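Local structure of 3'-5' exonuclease crn-4 (Caenorhabditis elegans, 5DK5) at residues A92-F95 and D96-Y99. The protein degrades RNA and DNA from the 3' end as a metal-dependent exonuclease and takes part in apoptotic DNA degradation. Residues are numbered along the deposited sequence; the frame is centred on the assembly and turned at random.
Sequences ADTF and DVVY
Asp96 meets Thr94 in the first turn of helix 95-109, within the RNase H-like exonuclease domain: OG1 of Thr94 gives a hydrogen bond to OD1 of Asp96, though the modelled 2.4 Å between them is implausibly short at 2.1 Å resolution and so doubtful. OG1 and the Asp96 CG each stand between their own backbone N and carbonyl carbon (chi1 54° and 53°), torsions that point the two groups toward each other. Val97 adds a weak bond from its N to Thr94 O, while its CG1 crosses Asp93, 3.8 Å from Asp93 CB. Val98 N gives the same Thr94 O a much straighter bond of 3.2 Å, in the carbonyl plane. Val98 also packs on Phe44 and Phe62 of strands 41-50 and 55-65, and Phe95 on Val41, seating the helix start against the sheet. Tyr99 N binds Phe95 O at 2.7 Å, the next i-to-i+4 bond of the helix, one residue on. Tyr99 CB sits over one face of the Phe95 ring, a CH-pi contact 4.2 Å from the centroid; the ring planes differ by 21°, but with centroids 5.8 Å apart there is little stacking. At the N-cap, Thr94 thus serves the helix through its carbonyl, while its hydroxyl, turned to the Asp96 carboxylate, caps no amide; that carboxylate, near the amino end, is probably stabilised as the anion by the helix dipole.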
loop_
_atom_site.group_PDB
_atom_site.type_symbol
_atom_site.label_atom_id
_atom_site.label_comp_id
_atom_site.label_asym_id
_atom_site.label_seq_id
_atom_site.Cartn_x
_atom_site.Cartn_y
_atom_site.Cartn_z
ATOM N N ALA B 92 -15.086 6.128 3.897
ATOM C CA ALA B 92 -15.952 4.968 3.690
ATOM C C ALA B 92 -15.995 4.077 4.925
ATOM O O ALA B 92 -15.189 4.233 5.842
ATOM C CB ALA B 92 -15.476 4.171 2.486
ATOM N N ASP B 93 -16.947 3.149 4.949
ATOM C CA ASP B 93 -17.005 2.144 6.004
ATOM C C ASP B 93 -16.151 0.940 5.615
ATOM O O ASP B 93 -15.857 0.735 4.437
ATOM C CB ASP B 93 -18.448 1.707 6.266
ATOM C CG ASP B 93 -19.299 2.813 6.862
ATOM O OD1 ASP B 93 -19.054 3.189 8.027
ATOM O OD2 ASP B 93 -20.225 3.297 6.174
ATOM N N THR B 94 -15.747 0.151 6.606
ATOM C CA THR B 94 -15.027 -1.090 6.345
ATOM C C THR B 94 -15.978 -2.119 5.744
ATOM O O THR B 94 -17.196 -1.953 5.806
ATOM C CB THR B 94 -14.392 -1.659 7.621
ATOM O OG1 THR B 94 -15.393 -1.795 8.635
ATOM C CG2 THR B 94 -13.291 -0.738 8.117
ATOM N N PHE B 95 -15.417 -3.182 5.174
ATOM C CA PHE B 95 -16.197 -4.146 4.401
ATOM C C PHE B 95 -17.320 -4.807 5.195
ATOM O O PHE B 95 -18.388 -5.085 4.648
ATOM C CB PHE B 95 -15.282 -5.233 3.834
ATOM C CG PHE B 95 -16.011 -6.263 3.018
ATOM C CD1 PHE B 95 -16.349 -6.006 1.699
ATOM C CD2 PHE B 95 -16.365 -7.484 3.568
ATOM C CE1 PHE B 95 -17.019 -6.949 0.948
ATOM C CE2 PHE B 95 -17.036 -8.429 2.821
ATOM C CZ PHE B 95 -17.365 -8.160 1.509
ATOM N N ASP B 96 -17.081 -5.065 6.477
ATOM C CA ASP B 96 -18.074 -5.740 7.305
ATOM C C ASP B 96 -19.356 -4.916 7.410
ATOM O O ASP B 96 -20.458 -5.465 7.402
ATOM C CB ASP B 96 -17.512 -6.027 8.699
ATOM C CG ASP B 96 -16.949 -4.791 9.372
ATOM O OD1 ASP B 96 -16.288 -3.981 8.687
ATOM O OD2 ASP B 96 -17.169 -4.634 10.592
ATOM N N VAL B 97 -19.208 -3.599 7.494
ATOM C CA VAL B 97 -20.359 -2.707 7.567
ATOM C C VAL B 97 -21.082 -2.651 6.224
ATOM O O VAL B 97 -22.306 -2.765 6.162
ATOM C CB VAL B 97 -19.940 -1.286 7.975
ATOM C CG1 VAL B 97 -21.147 -0.344 7.999
ATOM C CG2 VAL B 97 -19.257 -1.309 9.332
ATOM N N VAL B 98 -20.318 -2.474 5.153
ATOM C CA VAL B 98 -20.888 -2.365 3.817
ATOM C C VAL B 98 -21.562 -3.667 3.404
ATOM O O VAL B 98 -22.598 -3.652 2.740
ATOM C CB VAL B 98 -19.813 -1.994 2.784
ATOM C CG1 VAL B 98 -20.376 -2.037 1.369
ATOM C CG2 VAL B 98 -19.257 -0.610 3.088
ATOM N N TYR B 99 -20.970 -4.793 3.791
ATOM C CA TYR B 99 -21.556 -6.093 3.490
ATOM C C TYR B 99 -22.873 -6.272 4.234
ATOM O O TYR B 99 -23.809 -6.877 3.717
ATOM C CB TYR B 99 -20.598 -7.229 3.849
ATOM C CG TYR B 99 -21.184 -8.599 3.581
ATOM C CD1 TYR B 99 -21.306 -9.083 2.285
ATOM C CD2 TYR B 99 -21.627 -9.404 4.623
ATOM C CE1 TYR B 99 -21.851 -10.330 2.036
ATOM C CE2 TYR B 99 -22.169 -10.653 4.382
ATOM C CZ TYR B 99 -22.277 -11.110 3.088
ATOM O OH TYR B 99 -22.816 -12.353 2.847
#